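Long-range contacts in fatty acid synthase 1, isoform A (PDB 6FN6), which probably makes long-chain saturated fatty acids from acetyl-CoA, malonyl-CoA and NADPH, this piece being its dehydratase, enoylreductase and ketoreductase region: residues S155-L164 with T176-S184; V930-T941 with L954-Q965. All blocks are in the same frame, centred on the assembly; numbering follows the deposited sequence.

Interaction 1. Residues S155-L164 with T176-S184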
loop_
_atom_site.group_PDB
_atom_site.type_symbol
_atom_site.label_atom_id
_atom_site.label_comp_id
_atom_site.label_asym_id
_atom_site.label_seq_id
_atom_site.Cartn_x
_atom_site.Cartn_y
_atom_site.Cartn_z
ATOM N N SER A 155 -35.231 -19.022 0.246
ATOM C CA SER A 155 -33.932 -19.200 -0.393
ATOM C C SER A 155 -33.864 -20.558 -1.076
ATOM O O SER A 155 -34.411 -21.538 -0.574
ATOM C CB SER A 155 -32.800 -19.082 0.627
ATOM O OG SER A 155 -31.574 -19.532 0.072
ATOM N N ASP A 156 -33.182 -20.623 -2.213
ATOM C CA ASP A 156 -32.951 -21.899 -2.870
ATOM C C ASP A 156 -31.824 -22.640 -2.151
ATOM O O ASP A 156 -31.126 -22.065 -1.314
ATOM C CB ASP A 156 -32.632 -21.700 -4.356
ATOM C CG ASP A 156 -31.341 -20.940 -4.588
ATOM O OD1 ASP A 156 -30.859 -20.261 -3.656
ATOM O OD2 ASP A 156 -30.813 -21.014 -5.718
ATOM N N THR A 157 -31.661 -23.917 -2.468
ATOM C CA THR A 157 -30.770 -24.788 -1.710
ATOM C C THR A 157 -29.320 -24.295 -1.687
ATOM O O THR A 157 -28.588 -24.573 -0.740
ATOM C CB THR A 157 -30.799 -26.234 -2.260
ATOM O OG1 THR A 157 -29.845 -27.038 -1.555
ATOM C CG2 THR A 157 -30.482 -26.262 -3.742
ATOM N N VAL A 158 -28.903 -23.570 -2.722
ATOM C CA VAL A 158 -27.529 -23.065 -2.783
ATOM C C VAL A 158 -27.455 -21.575 -2.466
ATOM O O VAL A 158 -26.368 -20.991 -2.472
ATOM C CB VAL A 158 -26.895 -23.336 -4.162
ATOM C CG1 VAL A 158 -26.754 -24.834 -4.397
ATOM C CG2 VAL A 158 -27.712 -22.676 -5.277
ATOM N N ALA A 159 -28.599 -20.965 -2.171
ATOM C CA ALA A 159 -28.648 -19.541 -1.852
ATOM C C ALA A 159 -28.072 -18.697 -2.990
ATOM O O ALA A 159 -27.231 -17.826 -2.769
ATOM C CB ALA A 159 -27.900 -19.263 -0.556
ATOM N N SER A 160 -28.526 -18.972 -4.208
ATOM C CA SER A 160 -28.169 -18.158 -5.361
ATOM C C SER A 160 -29.273 -17.139 -5.608
ATOM O O SER A 160 -29.024 -16.035 -6.091
ATOM C CB SER A 160 -27.952 -19.029 -6.598
ATOM O OG SER A 160 -29.151 -19.679 -6.980
ATOM N N THR A 161 -30.498 -17.527 -5.272
ATOM C CA THR A 161 -31.642 -16.628 -5.342
ATOM C C THR A 161 -32.515 -16.829 -4.107
ATOM O O THR A 161 -32.435 -17.863 -3.444
ATOM C CB THR A 161 -32.473 -16.853 -6.620
ATOM O OG1 THR A 161 -33.506 -15.864 -6.700
ATOM C CG2 THR A 161 -33.097 -18.239 -6.623
ATOM N N GLY A 162 -33.329 -15.830 -3.788
ATOM C CA GLY A 162 -34.210 -15.908 -2.638
ATOM C C GLY A 162 -35.067 -14.668 -2.497
ATOM O O GLY A 162 -35.168 -13.867 -3.430
ATOM N N LYS A 163 -35.683 -14.507 -1.331
ATOM C CA LYS A 163 -36.542 -13.357 -1.078
ATOM C C LYS A 163 -36.367 -12.812 0.340
ATOM O O LYS A 163 -36.165 -13.568 1.293
ATOM C CB LYS A 163 -38.004 -13.729 -1.329
ATOM C CG LYS A 163 -38.314 -14.021 -2.790
ATOM C CD LYS A 163 -39.566 -13.303 -3.266
ATOM C CE LYS A 163 -39.557 -13.126 -4.779
ATOM N NZ LYS A 163 -39.364 -14.416 -5.493
ATOM N N LEU A 164 -36.438 -11.490 0.461
ATOM C CA LEU A 164 -36.301 -10.811 1.745
ATOM C C LEU A 164 -37.522 -9.932 1.994
ATOM O O LEU A 164 -37.980 -9.232 1.093
ATOM C CB LEU A 164 -35.025 -9.963 1.774
ATOM C CG LEU A 164 -33.780 -10.591 1.139
ATOM C CD1 LEU A 164 -32.653 -9.578 1.038
ATOM C CD2 LEU A 164 -33.336 -11.808 1.931
ATOM N N THR A 176 -30.209 -8.891 6.350
ATOM C CA THR A 176 -30.662 -10.155 5.775
ATOM C C THR A 176 -29.962 -10.430 4.445
ATOM O O THR A 176 -29.828 -11.583 4.037
ATOM C CB THR A 176 -32.194 -10.181 5.571
ATOM O OG1 THR A 176 -32.607 -9.048 4.800
ATOM C CG2 THR A 176 -32.907 -10.172 6.913
ATOM N N MET A 177 -29.528 -9.373 3.765
ATOM C CA MET A 177 -28.723 -9.532 2.554
ATOM C C MET A 177 -27.371 -10.162 2.896
ATOM O O MET A 177 -26.846 -10.970 2.134
ATOM C CB MET A 177 -28.514 -8.189 1.853
ATOM C CG MET A 177 -29.796 -7.529 1.366
ATOM S SD MET A 177 -29.508 -5.973 0.490
ATOM C CE MET A 177 -28.563 -6.544 -0.917
ATOM N N LEU A 178 -26.806 -9.781 4.039
ATOM C CA LEU A 178 -25.548 -10.364 4.494
ATOM C C LEU A 178 -25.765 -11.791 4.986
ATOM O O LEU A 178 -24.935 -12.671 4.755
ATOM C CB LEU A 178 -24.923 -9.521 5.608
ATOM C CG LEU A 178 -24.702 -8.036 5.315
ATOM C CD1 LEU A 178 -23.893 -7.396 6.433
ATOM C CD2 LEU A 178 -24.025 -7.833 3.971
ATOM N N GLN A 179 -26.881 -12.012 5.672
ATOM C CA GLN A 179 -27.250 -13.349 6.105
ATOM C C GLN A 179 -27.314 -14.261 4.890
ATOM O O GLN A 179 -26.817 -15.385 4.908
ATOM C CB GLN A 179 -28.595 -13.344 6.832
ATOM C CG GLN A 179 -28.634 -12.501 8.088
ATOM C CD GLN A 179 -30.007 -12.500 8.726
ATOM O OE1 GLN A 179 -30.902 -13.225 8.292
ATOM N NE2 GLN A 179 -30.184 -11.684 9.757
ATOM N N PHE A 180 -27.941 -13.761 3.835
ATOM C CA PHE A 180 -28.158 -14.546 2.631
ATOM C C PHE A 180 -26.845 -14.968 1.985
ATOM O O PHE A 180 -26.723 -16.083 1.474
ATOM C CB PHE A 180 -29.001 -13.757 1.628
ATOM C CG PHE A 180 -29.346 -14.535 0.399
ATOM C CD1 PHE A 180 -30.408 -15.423 0.403
ATOM C CD2 PHE A 180 -28.604 -14.386 -0.756
ATOM C CE1 PHE A 180 -30.723 -16.146 -0.727
ATOM C CE2 PHE A 180 -28.914 -15.104 -1.888
ATOM C CZ PHE A 180 -29.974 -15.985 -1.875
ATOM N N SER A 181 -25.869 -14.069 1.999
ATOM C CA SER A 181 -24.555 -14.350 1.431
ATOM C C SER A 181 -23.814 -15.399 2.255
ATOM O O SER A 181 -23.029 -16.182 1.724
ATOM C CB SER A 181 -23.730 -13.068 1.353
ATOM O OG SER A 181 -22.481 -13.297 0.726
ATOM N N ILE A 182 -24.078 -15.413 3.556
ATOM C CA ILE A 182 -23.409 -16.338 4.456
ATOM C C ILE A 182 -23.956 -17.749 4.257
ATOM O O ILE A 182 -23.250 -18.730 4.493
ATOM C CB ILE A 182 -23.555 -15.871 5.923
ATOM C CG1 ILE A 182 -22.720 -14.610 6.158
ATOM C CG2 ILE A 182 -23.126 -16.967 6.895
ATOM C CD1 ILE A 182 -23.064 -13.862 7.438
ATOM N N LEU A 183 -25.207 -17.847 3.811
ATOM C CA LEU A 183 -25.833 -19.144 3.563
ATOM C C LEU A 183 -25.054 -19.954 2.538
ATOM O O LEU A 183 -24.849 -21.154 2.706
ATOM C CB LEU A 183 -27.269 -18.971 3.068
ATOM C CG LEU A 183 -28.426 -18.964 4.063
ATOM C CD1 LEU A 183 -29.737 -18.926 3.295
ATOM C CD2 LEU A 183 -28.392 -20.163 4.999
ATOM N N SER A 184 -24.630 -19.288 1.470
ATOM C CA SER A 184 -23.953 -19.953 0.363
ATOM C C SER A 184 -22.589 -20.514 0.772
ATOM O O SER A 184 -22.065 -21.417 0.122
ATOM C CB SER A 184 -23.794 -18.980 -0.808
ATOM O OG SER A 184 -23.120 -17.803 -0.401
#
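Phe180 pushes its ring from helix 170-183 into the bend that leads to strand 161-164, while Leu164, further along that strand, packs on the turn of helix holding Thr176 and Met177. The axes of these short segments pass 9.6 Å apart and run roughly antiparallel, at 153°. CG of Phe180 stands anti to the backbone N (chi1 -176°), which carries the ring off the helix toward the strand. Over one face lies the methyl CB of Ala159, offset toward the rim, 4.1 Å from CZ. CE2 has the carbonyl O of Ala159 as a neighbour, and the O of Thr161 lies at the ring edge, near its plane, 3.5 Å from CZ. Gly162 suits its place, because a CB there would probably run into CE1 of Phe180. With an alanine here in place of Phe180, a gap is likely to open beneath the bend and Ala159 CB to lose its aromatic cover.

Leu164 can be followed outward: CB lies 4.0 Å from Thr176 OG1, CG stays beside it at 4.1 Å, CD2 flanks the same hydroxyl and the backbone O of Thr176, and CD1 ends 3.5 Å from Met177 CG, the two chains crossing at about a right angle. That hydroxyl bonds to the carbonyl of Phe173 one turn back, so its polar end is satisfied within the helix. The bend itself is a type I turn, Asp156 to Ala159, braced by Asp156 OD1, which takes Ser160 N on its syn lone pair and Thr161 N from above the carboxylate plane. At the end of the turn, Ala159 CB touches Leu183 CB at 3.7 Å. A helix laid against a curved antiparallel sheet is the hallmark of the hotdog fold, here probably the C-terminal one of the dehydratase, whose predicted proton donor Asp175 immediately precedes Thr176.

Interaction 2. Residues V930-T941 with L954-Q965; sequences VGGLGGFGLELT and LTSRSGVKTGYQ. With EDO (1,2-ethanediol), chain E.
Gly931 N is held chiefly by the side chain of Thr955, whose OG1 accepts its hydrogen at 3.1 Å with an N-H...O angle of 156°; Thr955 O is a second, weak acceptor. OG1 is set for this by chi1 of 75°, which places it between its own backbone N and carbonyl carbon. Thr955 O is met also by weak bonds from a water, which accepts from Leu933 N at 3.1 Å, and from O2 of a bound ethanediol, probably from the crystallisation liquor, whose O1 takes Arg957 N.

The strand-turn-helix of 930-941 is consistent with the GxGxxG turn (Gly932, Gly934, Gly937) of Rossmann-type ketoreductases, which in relatives binds the dinucleotide; Val930 and Thr955 pair in parallel across its beta-alpha-beta unit. A CB on Gly932 would strike Leu954 CD2, and one on Gly937 would strike Gly932 O, so both places probably suit only a residue without a side chain.

Gln965 is used at both ends of its amide. OE1 accepts Lys961 N at 2.6 Å, in the carbonyl plane, and Thr962 N at 3.1 Å from above that plane, while NE2 gives a weak bond to Leu933 O. Its backbone N is taken by Thr962 OG1, completing a capping box at the start of helix 963-974. Leucines fill the space between: Leu933 CD2 lies 3.5 Å from Leu954 CD1, and Leu938 CD1 packs at the edge of the Tyr964 ring. Tyr964 OH donates to Glu939 OE1 at 2.7 Å, on the syn side of a carboxylate nearly coplanar with the ring, and is also bonded by Arg188 NH2.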
loop_
_atom_site.group_PDB
_atom_site.type_symbol
_atom_site.label_atom_id
_atom_site.label_comp_id
_atom_site.label_asym_id
_atom_site.label_seq_id
_atom_site.Cartn_x
_atom_site.Cartn_y
_atom_site.Cartn_z
ATOM N N VAL A 930 -33.967 -45.490 11.709
ATOM C CA VAL A 930 -35.422 -45.484 11.706
ATOM C C VAL A 930 -35.893 -44.150 12.257
ATOM O O VAL A 930 -35.542 -43.777 13.374
ATOM C CB VAL A 930 -35.998 -46.657 12.520
ATOM C CG1 VAL A 930 -37.518 -46.682 12.424
ATOM C CG2 VAL A 930 -35.419 -47.977 12.037
ATOM N N GLY A 931 -36.710 -43.448 11.477
ATOM C CA GLY A 931 -37.068 -42.077 11.789
ATOM C C GLY A 931 -35.871 -41.170 11.587
ATOM O O GLY A 931 -35.622 -40.249 12.366
ATOM N N GLY A 932 -35.131 -41.430 10.517
ATOM C CA GLY A 932 -33.861 -40.767 10.299
ATOM C C GLY A 932 -33.933 -39.335 9.805
ATOM O O GLY A 932 -32.931 -38.624 9.852
ATOM N N LEU A 933 -35.104 -38.900 9.348
ATOM C CA LEU A 933 -35.242 -37.555 8.789
ATOM C C LEU A 933 -35.770 -36.549 9.811
ATOM O O LEU A 933 -35.930 -35.367 9.502
ATOM C CB LEU A 933 -36.155 -37.575 7.561
ATOM C CG LEU A 933 -35.545 -38.067 6.242
ATOM C CD1 LEU A 933 -36.581 -38.027 5.136
ATOM C CD2 LEU A 933 -34.323 -37.249 5.836
ATOM N N GLY A 934 -36.040 -37.012 11.027
ATOM C CA GLY A 934 -36.407 -36.115 12.107
ATOM C C GLY A 934 -35.205 -35.298 12.541
ATOM O O GLY A 934 -34.089 -35.533 12.072
ATOM N N GLY A 935 -35.431 -34.321 13.412
ATOM C CA GLY A 935 -34.357 -33.469 13.889
ATOM C C GLY A 935 -33.172 -34.259 14.410
ATOM O O GLY A 935 -32.046 -34.088 13.948
ATOM N N PHE A 936 -33.435 -35.123 15.383
ATOM C CA PHE A 936 -32.414 -35.990 15.961
ATOM C C PHE A 936 -31.703 -36.814 14.891
ATOM O O PHE A 936 -30.477 -36.869 14.850
ATOM C CB PHE A 936 -33.048 -36.914 17.008
ATOM C CG PHE A 936 -32.051 -37.625 17.880
ATOM C CD1 PHE A 936 -31.375 -38.744 17.417
ATOM C CD2 PHE A 936 -31.792 -37.177 19.164
ATOM C CE1 PHE A 936 -30.458 -39.400 18.220
ATOM C CE2 PHE A 936 -30.876 -37.829 19.972
ATOM C CZ PHE A 936 -30.208 -38.941 19.498
ATOM N N GLY A 937 -32.490 -37.460 14.036
ATOM C CA GLY A 937 -31.961 -38.332 13.001
ATOM C C GLY A 937 -30.962 -37.674 12.067
ATOM O O GLY A 937 -29.932 -38.260 11.738
ATOM N N LEU A 938 -31.272 -36.459 11.631
ATOM C CA LEU A 938 -30.407 -35.736 10.705
ATOM C C LEU A 938 -29.031 -35.471 11.307
ATOM O O LEU A 938 -28.008 -35.695 10.663
ATOM C CB LEU A 938 -31.064 -34.420 10.289
ATOM C CG LEU A 938 -32.347 -34.573 9.470
ATOM C CD1 LEU A 938 -33.022 -33.228 9.275
ATOM C CD2 LEU A 938 -32.062 -35.227 8.125
ATOM N N GLU A 939 -29.004 -35.004 12.548
ATOM C CA GLU A 939 -27.744 -34.669 13.192
ATOM C C GLU A 939 -26.960 -35.932 13.549
ATOM O O GLU A 939 -25.730 -35.920 13.582
ATOM C CB GLU A 939 -27.997 -33.816 14.434
ATOM C CG GLU A 939 -28.705 -32.495 14.136
ATOM C CD GLU A 939 -28.028 -31.693 13.031
ATOM O OE1 GLU A 939 -28.734 -31.232 12.106
ATOM O OE2 GLU A 939 -26.792 -31.516 13.090
ATOM N N LEU A 940 -27.668 -37.025 13.808
ATOM C CA LEU A 940 -27.016 -38.304 14.053
ATOM C C LEU A 940 -26.345 -38.793 12.772
ATOM O O LEU A 940 -25.195 -39.229 12.787
ATOM C CB LEU A 940 -28.026 -39.336 14.561
ATOM C CG LEU A 940 -27.542 -40.787 14.678
ATOM C CD1 LEU A 940 -26.286 -40.887 15.525
ATOM C CD2 LEU A 940 -28.639 -41.670 15.265
ATOM N N THR A 941 -27.076 -38.720 11.668
ATOM C CA THR A 941 -26.550 -39.109 10.366
ATOM C C THR A 941 -25.277 -38.334 10.037
ATOM O O THR A 941 -24.277 -38.914 9.614
ATOM C CB THR A 941 -27.587 -38.876 9.253
ATOM O OG1 THR A 941 -28.771 -39.629 9.537
ATOM C CG2 THR A 941 -27.037 -39.294 7.897
ATOM N N LEU A 954 -32.275 -43.915 5.448
ATOM C CA LEU A 954 -33.210 -43.223 6.322
ATOM C C LEU A 954 -34.637 -43.671 6.021
ATOM O O LEU A 954 -35.088 -43.600 4.875
ATOM C CB LEU A 954 -33.092 -41.707 6.145
ATOM C CG LEU A 954 -31.691 -41.095 6.246
ATOM C CD1 LEU A 954 -31.740 -39.617 5.884
ATOM C CD2 LEU A 954 -31.105 -41.280 7.637
ATOM N N THR A 955 -35.348 -44.128 7.048
ATOM C CA THR A 955 -36.737 -44.530 6.875
ATOM C C THR A 955 -37.642 -43.366 7.248
ATOM O O THR A 955 -37.528 -42.808 8.336
ATOM C CB THR A 955 -37.107 -45.763 7.724
ATOM O OG1 THR A 955 -37.239 -45.387 9.101
ATOM C CG2 THR A 955 -36.056 -46.852 7.586
ATOM N N SER A 956 -38.526 -42.995 6.331
ATOM C CA SER A 956 -39.492 -41.930 6.575
ATOM C C SER A 956 -40.764 -42.171 5.777
ATOM O O SER A 956 -40.725 -42.338 4.559
ATOM C CB SER A 956 -38.901 -40.567 6.209
ATOM O OG SER A 956 -39.811 -39.518 6.496
ATOM N N ARG A 957 -41.894 -42.189 6.472
ATOM C CA ARG A 957 -43.175 -42.420 5.826
ATOM C C ARG A 957 -43.564 -41.231 4.950
ATOM O O ARG A 957 -44.054 -41.405 3.835
ATOM C CB ARG A 957 -44.258 -42.690 6.872
ATOM C CG ARG A 957 -43.967 -43.890 7.769
ATOM C CD ARG A 957 -43.714 -45.165 6.970
ATOM N NE ARG A 957 -44.783 -45.458 6.017
ATOM C CZ ARG A 957 -45.898 -46.121 6.311
ATOM N NH1 ARG A 957 -46.113 -46.575 7.542
ATOM N NH2 ARG A 957 -46.804 -46.338 5.368
ATOM N N SER A 958 -43.339 -40.022 5.457
ATOM C CA SER A 958 -43.712 -38.811 4.733
ATOM C C SER A 958 -42.663 -38.423 3.693
ATOM O O SER A 958 -42.973 -37.744 2.714
ATOM C CB SER A 958 -43.924 -37.654 5.712
ATOM O OG SER A 958 -42.814 -37.509 6.582
ATOM N N GLY A 959 -41.424 -38.858 3.901
ATOM C CA GLY A 959 -40.342 -38.504 3.000
ATOM C C GLY A 959 -39.784 -37.126 3.297
ATOM O O GLY A 959 -40.026 -36.567 4.366
ATOM N N VAL A 960 -39.033 -36.576 2.348
ATOM C CA VAL A 960 -38.474 -35.236 2.498
ATOM C C VAL A 960 -39.603 -34.220 2.597
ATOM O O VAL A 960 -40.455 -34.138 1.713
ATOM C CB VAL A 960 -37.521 -34.889 1.333
ATOM C CG1 VAL A 960 -36.938 -33.492 1.508
ATOM C CG2 VAL A 960 -36.407 -35.915 1.232
ATOM N N LYS A 961 -39.597 -33.443 3.678
ATOM C CA LYS A 961 -40.664 -32.488 3.957
ATOM C C LYS A 961 -40.117 -31.069 4.042
ATOM O O LYS A 961 -40.760 -30.120 3.596
ATOM C CB LYS A 961 -41.377 -32.847 5.266
ATOM C CG LYS A 961 -42.455 -31.848 5.695
ATOM C CD LYS A 961 -42.992 -32.156 7.087
ATOM C CE LYS A 961 -43.893 -31.038 7.592
ATOM N NZ LYS A 961 -44.281 -31.228 9.016
ATOM N N THR A 962 -38.930 -30.928 4.626
ATOM C CA THR A 962 -38.326 -29.616 4.824
ATOM C C THR A 962 -37.116 -29.400 3.919
ATOM O O THR A 962 -36.426 -30.351 3.545
ATOM C CB THR A 962 -37.886 -29.413 6.292
ATOM O OG1 THR A 962 -36.708 -30.187 6.556
ATOM C CG2 THR A 962 -38.992 -29.826 7.255
ATOM N N GLY A 963 -36.875 -28.139 3.568
ATOM C CA GLY A 963 -35.711 -27.760 2.789
ATOM C C GLY A 963 -34.423 -28.129 3.501
ATOM O O GLY A 963 -33.440 -28.522 2.874
ATOM N N TYR A 964 -34.420 -27.984 4.821
ATOM C CA TYR A 964 -33.260 -28.352 5.619
ATOM C C TYR A 964 -32.879 -29.820 5.402
ATOM O O TYR A 964 -31.696 -30.153 5.298
ATOM C CB TYR A 964 -33.522 -28.100 7.102
ATOM C CG TYR A 964 -32.325 -28.400 7.964
ATOM C CD1 TYR A 964 -31.239 -27.533 8.003
ATOM C CD2 TYR A 964 -32.262 -29.563 8.720
ATOM C CE1 TYR A 964 -30.138 -27.804 8.782
ATOM C CE2 TYR A 964 -31.160 -29.843 9.502
ATOM C CZ TYR A 964 -30.100 -28.960 9.528
ATOM O OH TYR A 964 -29.000 -29.229 10.304
ATOM N N GLN A 965 -33.881 -30.694 5.358
ATOM C CA GLN A 965 -33.660 -32.108 5.074
ATOM C C GLN A 965 -32.955 -32.264 3.735
ATOM O O GLN A 965 -31.908 -32.901 3.644
ATOM C CB GLN A 965 -34.983 -32.876 5.067
ATOM C CG GLN A 965 -35.512 -33.226 6.448
ATOM C CD GLN A 965 -36.993 -33.557 6.437
ATOM O OE1 GLN A 965 -37.614 -33.648 5.377
ATOM N NE2 GLN A 965 -37.563 -33.746 7.619
HETATM C C1 EDO E . -40.649 -41.971 10.437
HETATM O O1 EDO E . -41.772 -41.771 9.577
HETATM C C2 EDO E . -40.519 -43.455 10.744
HETATM O O2 EDO E . -40.416 -44.189 9.518
HETATM O O HOH W 1 -38.051 -39.760 9.796
#

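In the fold
From the N terminus, interaction 1 comes first: it closes a loop of 11 residues, partly helical, bringing helix 170-183 back onto strand 161-164 within what is probably the C-terminal hotdog of the dehydratase. Far along the chain, interaction 2 closes a loop of 12 residues in the ketoreductase, joining strands 926-930 and 951-955 through helix 935-946 and continuing to helix 963-974. The two are in series, neither nested nor crossed. Their centres are 23 Å apart and their nearest atoms about 6 Å, without touching, yet the domains meet beside them: Thr157 bonds to Arg970 of helix 963-974, and Tyr964 packs on helix 131-141 of the dehydratase.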